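Local coordinates for protein NAF1 (Saccharomyces cerevisiae, PDB 2V3M) that helps assemble box H/ACA snoRNPs as an RNA-binding factor that joins the immature particle and later gives way to GAR1, whose core domain its central region resembles, at residues Y22-K27 with R68-M73; F40-I45 with N96-L101. One frame throughout, in Å; residues are numbered along the deposited sequence.

Contact 1. Residues Y22-K27 with R68-M73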
loop_
_atom_site.group_PDB
_atom_site.type_symbol
_atom_site.label_atom_id
_atom_site.label_comp_id
_atom_site.label_asym_id
_atom_site.label_seq_id
_atom_site.Cartn_x
_atom_site.Cartn_y
_atom_site.Cartn_z
ATOM N N TYR A 22 23.648 -8.569 -7.083
ATOM C CA TYR A 22 22.759 -9.328 -7.925
ATOM C C TYR A 22 22.180 -8.362 -8.905
ATOM O O TYR A 22 21.530 -7.346 -8.556
ATOM C CB TYR A 22 21.621 -9.953 -7.133
ATOM C CG TYR A 22 20.623 -10.711 -7.968
ATOM C CD1 TYR A 22 20.989 -11.896 -8.567
ATOM C CD2 TYR A 22 19.308 -10.235 -8.154
ATOM C CE1 TYR A 22 20.122 -12.619 -9.315
ATOM C CE2 TYR A 22 18.386 -10.972 -8.915
ATOM C CZ TYR A 22 18.851 -12.180 -9.498
ATOM O OH TYR A 22 18.107 -13.026 -10.268
ATOM N N GLU A 23 22.419 -8.695 -10.156
ATOM C CA GLU A 23 21.787 -7.973 -11.232
ATOM C C GLU A 23 21.115 -8.874 -12.214
ATOM O O GLU A 23 21.705 -9.887 -12.623
ATOM C CB GLU A 23 22.821 -7.305 -12.030
ATOM C CG GLU A 23 23.634 -6.538 -11.224
ATOM C CD GLU A 23 24.387 -5.616 -12.051
ATOM O OE1 GLU A 23 24.202 -4.451 -11.765
ATOM O OE2 GLU A 23 25.110 -6.013 -12.993
ATOM N N ILE A 24 19.906 -8.473 -12.635
ATOM C CA ILE A 24 19.214 -9.256 -13.638
ATOM C C ILE A 24 19.990 -9.118 -14.924
ATOM O O ILE A 24 20.252 -8.033 -15.443
ATOM C CB ILE A 24 17.780 -8.873 -13.811
ATOM C CG1 ILE A 24 17.047 -8.975 -12.463
ATOM C CG2 ILE A 24 17.161 -9.795 -14.798
ATOM C CD1 ILE A 24 16.541 -7.627 -11.809
ATOM N N SER A 25 20.414 -10.248 -15.413
ATOM C CA SER A 25 21.118 -10.298 -16.676
ATOM C C SER A 25 20.227 -9.849 -17.884
ATOM O O SER A 25 19.021 -10.109 -17.950
ATOM C CB SER A 25 21.651 -11.719 -16.818
ATOM O OG SER A 25 21.870 -12.051 -18.149
ATOM N N GLU A 26 20.820 -9.178 -18.855
ATOM C CA GLU A 26 20.045 -8.641 -19.988
ATOM C C GLU A 26 19.417 -9.660 -20.943
ATOM O O GLU A 26 18.552 -9.357 -21.776
ATOM C CB GLU A 26 20.971 -7.799 -20.804
ATOM C CG GLU A 26 20.292 -6.692 -21.499
ATOM C CD GLU A 26 20.130 -5.449 -20.698
ATOM O OE1 GLU A 26 19.364 -5.429 -19.796
ATOM O OE2 GLU A 26 20.703 -4.426 -20.990
ATOM N N LYS A 27 19.929 -10.869 -20.846
ATOM C CA LYS A 27 19.391 -11.993 -21.551
ATOM C C LYS A 27 18.090 -12.448 -20.961
ATOM O O LYS A 27 17.280 -12.952 -21.709
ATOM C CB LYS A 27 20.278 -13.196 -21.352
ATOM C CG LYS A 27 21.583 -13.014 -21.661
ATOM C CD LYS A 27 21.633 -13.081 -23.090
ATOM C CE LYS A 27 22.999 -13.075 -23.464
ATOM N NZ LYS A 27 23.678 -12.260 -22.521
ATOM N N ARG A 68 15.266 -3.354 -16.037
ATOM C CA ARG A 68 15.893 -4.335 -15.186
ATOM C C ARG A 68 16.456 -3.841 -13.827
ATOM O O ARG A 68 17.281 -4.492 -13.198
ATOM C CB ARG A 68 16.905 -5.136 -15.966
ATOM C CG ARG A 68 16.287 -6.172 -16.858
ATOM C CD ARG A 68 17.144 -6.481 -18.015
ATOM N NE ARG A 68 16.323 -6.831 -19.177
ATOM C CZ ARG A 68 15.922 -8.070 -19.478
ATOM N NH1 ARG A 68 16.220 -9.072 -18.656
ATOM N NH2 ARG A 68 15.181 -8.325 -20.569
ATOM N N THR A 69 15.948 -2.704 -13.374
ATOM C CA THR A 69 16.216 -2.224 -12.058
ATOM C C THR A 69 15.476 -3.189 -11.149
ATOM O O THR A 69 14.273 -3.377 -11.235
ATOM C CB THR A 69 15.717 -0.805 -11.844
ATOM O OG1 THR A 69 16.496 0.096 -12.642
ATOM C CG2 THR A 69 15.902 -0.456 -10.397
ATOM N N LEU A 70 16.227 -3.844 -10.285
ATOM C CA LEU A 70 15.684 -4.843 -9.424
ATOM C C LEU A 70 14.886 -4.241 -8.254
ATOM O O LEU A 70 15.481 -3.439 -7.479
ATOM C CB LEU A 70 16.839 -5.621 -8.874
ATOM C CG LEU A 70 16.489 -6.317 -7.529
ATOM C CD1 LEU A 70 15.821 -7.630 -7.854
ATOM C CD2 LEU A 70 17.675 -6.573 -6.486
ATOM N N ILE A 71 13.596 -4.640 -8.103
ATOM C CA ILE A 71 12.793 -4.177 -7.010
ATOM C C ILE A 71 12.969 -5.041 -5.760
ATOM O O ILE A 71 13.456 -4.660 -4.689
ATOM C CB ILE A 71 11.382 -4.147 -7.335
ATOM C CG1 ILE A 71 11.138 -3.131 -8.482
ATOM C CG2 ILE A 71 10.650 -3.813 -6.004
ATOM C CD1 ILE A 71 9.719 -2.988 -8.888
ATOM N N GLY A 72 12.606 -6.278 -5.908
ATOM C CA GLY A 72 12.909 -7.218 -4.817
ATOM C C GLY A 72 11.911 -8.384 -4.846
ATOM O O GLY A 72 11.283 -8.755 -5.862
HETATM N N MSE A 73 11.786 -9.039 -3.714
HETATM C CA MSE A 73 11.167 -10.358 -3.742
HETATM C C MSE A 73 9.824 -10.275 -3.120
HETATM O O MSE A 73 9.598 -9.491 -2.174
HETATM C CB MSE A 73 11.907 -11.219 -2.861
HETATM C CG MSE A 73 11.677 -12.574 -3.225
HETATM SE SE MSE A 73 13.511 -12.581 -3.656
HETATM C CE MSE A 73 14.234 -14.203 -3.054
#

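Contact 2. Residues F40-I45 with N96-L101. With SO4 (sulfate ion), chain G.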
loop_
_atom_site.group_PDB
_atom_site.type_symbol
_atom_site.label_atom_id
_atom_site.label_comp_id
_atom_site.label_asym_id
_atom_site.label_seq_id
_atom_site.Cartn_x
_atom_site.Cartn_y
_atom_site.Cartn_z
ATOM N N PHE A 40 5.997 3.218 0.765
ATOM C CA PHE A 40 6.064 3.750 2.141
ATOM C C PHE A 40 6.708 2.719 3.060
ATOM O O PHE A 40 6.546 1.493 2.881
ATOM C CB PHE A 40 4.684 4.103 2.611
ATOM C CG PHE A 40 3.792 2.929 2.681
ATOM C CD1 PHE A 40 3.620 2.225 3.887
ATOM C CD2 PHE A 40 3.179 2.465 1.566
ATOM C CE1 PHE A 40 2.839 1.069 3.937
ATOM C CE2 PHE A 40 2.379 1.375 1.617
ATOM C CZ PHE A 40 2.213 0.671 2.831
ATOM N N GLU A 41 7.477 3.215 3.986
ATOM C CA GLU A 41 8.070 2.419 5.021
ATOM C C GLU A 41 8.762 1.228 4.503
ATOM O O GLU A 41 8.453 0.131 4.881
ATOM C CB GLU A 41 7.037 2.026 6.057
ATOM C CG GLU A 41 7.083 3.021 7.252
ATOM C CD GLU A 41 6.057 2.649 8.318
ATOM O OE1 GLU A 41 6.332 2.855 9.530
ATOM O OE2 GLU A 41 4.986 2.132 7.905
ATOM N N ASN A 42 9.709 1.462 3.626
ATOM C CA ASN A 42 10.409 0.370 2.981
ATOM C C ASN A 42 9.493 -0.648 2.353
ATOM O O ASN A 42 10.006 -1.688 1.906
ATOM C CB ASN A 42 11.375 -0.348 3.909
ATOM C CG ASN A 42 12.528 0.506 4.328
ATOM O OD1 ASN A 42 13.141 1.255 3.549
ATOM N ND2 ASN A 42 12.854 0.389 5.579
ATOM N N ASN A 43 8.177 -0.418 2.266
ATOM C CA ASN A 43 7.382 -1.288 1.385
ATOM C C ASN A 43 7.175 -0.723 -0.014
ATOM O O ASN A 43 6.979 0.506 -0.150
ATOM C CB ASN A 43 6.058 -1.565 1.969
ATOM C CG ASN A 43 6.168 -2.265 3.292
ATOM O OD1 ASN A 43 6.182 -3.531 3.364
ATOM N ND2 ASN A 43 6.196 -1.460 4.401
ATOM N N ILE A 44 7.217 -1.592 -1.021
ATOM C CA ILE A 44 6.899 -1.207 -2.360
ATOM C C ILE A 44 5.625 -1.993 -2.722
ATOM O O ILE A 44 5.516 -3.211 -2.496
ATOM C CB ILE A 44 8.054 -1.579 -3.328
ATOM C CG1 ILE A 44 9.296 -0.779 -3.022
ATOM C CG2 ILE A 44 7.658 -1.394 -4.768
ATOM C CD1 ILE A 44 9.039 0.605 -2.796
ATOM N N ILE A 45 4.657 -1.283 -3.265
ATOM C CA ILE A 45 3.382 -1.865 -3.578
ATOM C C ILE A 45 3.177 -1.879 -5.108
ATOM O O ILE A 45 3.265 -0.837 -5.733
ATOM C CB ILE A 45 2.269 -1.049 -2.997
ATOM C CG1 ILE A 45 2.275 -1.196 -1.522
ATOM C CG2 ILE A 45 0.971 -1.548 -3.481
ATOM C CD1 ILE A 45 2.800 -2.317 -0.991
ATOM N N ASN A 96 18.652 3.139 -0.219
ATOM C CA ASN A 96 18.978 3.868 -1.436
ATOM C C ASN A 96 18.089 3.429 -2.619
ATOM O O ASN A 96 17.718 4.231 -3.510
ATOM C CB ASN A 96 20.456 3.753 -1.758
ATOM C CG ASN A 96 21.318 4.631 -0.858
ATOM O OD1 ASN A 96 22.519 4.798 -1.102
ATOM N ND2 ASN A 96 20.710 5.218 0.187
ATOM N N LEU A 97 17.714 2.159 -2.597
ATOM C CA LEU A 97 16.938 1.578 -3.657
ATOM C C LEU A 97 15.492 2.010 -3.498
ATOM O O LEU A 97 14.826 2.354 -4.485
ATOM C CB LEU A 97 17.105 0.049 -3.637
ATOM C CG LEU A 97 16.217 -0.616 -4.670
ATOM C CD1 LEU A 97 16.694 -0.294 -6.054
ATOM C CD2 LEU A 97 16.053 -2.134 -4.464
ATOM N N PHE A 98 15.034 1.983 -2.253
ATOM C CA PHE A 98 13.720 2.476 -1.867
ATOM C C PHE A 98 13.455 3.895 -2.360
ATOM O O PHE A 98 12.458 4.110 -3.005
ATOM C CB PHE A 98 13.517 2.379 -0.332
ATOM C CG PHE A 98 12.180 2.939 0.145
ATOM C CD1 PHE A 98 11.033 2.186 0.024
ATOM C CD2 PHE A 98 12.083 4.251 0.638
ATOM C CE1 PHE A 98 9.832 2.683 0.416
ATOM C CE2 PHE A 98 10.854 4.772 1.026
ATOM C CZ PHE A 98 9.737 3.990 0.931
ATOM N N ASP A 99 14.347 4.822 -2.047
ATOM C CA ASP A 99 14.277 6.206 -2.520
ATOM C C ASP A 99 14.252 6.367 -4.028
ATOM O O ASP A 99 13.569 7.246 -4.571
ATOM C CB ASP A 99 15.432 7.016 -1.900
ATOM C CG ASP A 99 15.263 7.177 -0.363
ATOM O OD1 ASP A 99 14.083 7.203 0.140
ATOM O OD2 ASP A 99 16.297 7.256 0.357
ATOM N N GLU A 100 14.970 5.480 -4.694
ATOM C CA GLU A 100 14.975 5.475 -6.138
ATOM C C GLU A 100 13.657 4.981 -6.695
ATOM O O GLU A 100 13.174 5.479 -7.679
ATOM C CB GLU A 100 16.124 4.667 -6.667
ATOM C CG GLU A 100 16.347 4.908 -8.187
ATOM C CD GLU A 100 17.206 3.765 -8.919
ATOM O OE1 GLU A 100 16.928 3.551 -10.143
ATOM O OE2 GLU A 100 18.103 3.083 -8.271
ATOM N N LEU A 101 13.051 4.005 -6.059
ATOM C CA LEU A 101 11.783 3.512 -6.542
ATOM C C LEU A 101 10.655 4.439 -6.186
ATOM O O LEU A 101 9.855 4.692 -7.055
ATOM C CB LEU A 101 11.529 2.151 -5.973
ATOM C CG LEU A 101 12.568 1.068 -6.328
ATOM C CD1 LEU A 101 12.172 -0.226 -5.549
ATOM C CD2 LEU A 101 12.691 0.693 -7.849
HETATM S S SO4 G . 8.074 6.395 4.098
HETATM O O1 SO4 G . 7.046 5.894 5.016
HETATM O O2 SO4 G . 7.480 6.693 2.784
HETATM O O3 SO4 G . 8.703 7.601 4.611
HETATM O O4 SO4 G . 9.128 5.379 4.046
#

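Contact 1. Residues Y22-K27 with R68-M73
I24 meets R68 and L70, and E26 meets R68, in a surface contact. It lays the loop 22-27, ahead of strand 30-40, against the loop and start of strand 70-73, an outermost strand of the sheet within this chain. I24 and R68 contribute most of the buried surface. The CD1 atom of I24 reaches the backbone, 3.5 Å from R68 O, and lies 3.6 Å from CB of L70. The side chains of I24 and L70 cross at about a right angle. Y22 adds a looser touch: CD2 of L70 approaches the edge of the Y22 ring, near its plane, 4.3 Å from Y22 CD2.

The polar part is at R68. E26 OE1 stands 3.4 Å from R68 NE in a salt bridge. OE1 stands off the plane of the guanidinium, so this is an attraction of charges rather than a directed bond. The bend at chi2 (86°) brings CD of E26 back toward R68. E26 O sits over one face of the guanidinium, nearer its margin than its centre. NH1 of R68 is hydrogen-bonded to T28 O, just past the loop. R68 is thus held to the chain on its way into strand 30-40.

L70 also packs on I62, and I24 on C64, both of strand 62-65. The contact is a loop ahead of the first strand packed on the outer strand 70-73 of the Gar1-like beta domain.

Contact 2. Residues F40-I45 with N96-L101
F98 of helix 95-102 pushes its ring into the tight turn 40-43, while I44 and L101 pack beside it. CG of F98 is anti to the backbone N (chi1 177°), and the ring reaches the turn backbone. One face takes N42 N, 3.4 Å from CE1. At the edge, near the ring plane, are F40 N and N43 O, the latter 3.6 Å from CE1. In N42, CG is beside the backbone N (chi1 -67°), which brings the amide back to the ring. OD1 of N42 is 3.9 Å from F98 CG. The amide and ring planes are 82° apart.

I44 and F98 lie side by side, pointing opposite ways, with CD1 of I44 3.8 Å from CD1 of F98. I44 CG1 meets L101 CD1 at 3.9 Å, and these two side chains are roughly perpendicular. An alanine in place of F98 would probably leave the turn backbone and I44 CD1 without their ring partner and open a gap between helix and turn.

The turn is type I'. N43 ND2 makes a weak bond to F40 O. A sulfate, probably from the crystallisation liquor, accepts a hydrogen bond from E41 N at 2.7 Å. The same sulfate oxygen, O4, lies 3.5 Å from F98 CZ. The chemistry implies that helix and hairpin are joined by apolar and ring-to-backbone packing, while E41 N bonds the sulfate and N43 OD1 bonds R87, both outside the two segments.

In the fold
Contact 1 is a surface contact and none of its touching residues is buried. Contact 2 is mostly buried. Their centres are about 16 Å apart, yet both reach the same antiparallel sheet of the Gar1-like domain. Contact 1 holds a loop to an outermost strand, whereas contact 2 holds helix 95-102 to the hairpin of strands 30-40 and 43-48. They meet at I71, whose side chain packs on I44 and L101, and at L97, which packs on the backbone of 70-71. The chemistry follows the place: contact 1 adds an ion pair to its apolar touches, and contact 2 relies on packing. In contact 2, E41 OE2 is hydrogen-bonded to H47 of the second subunit.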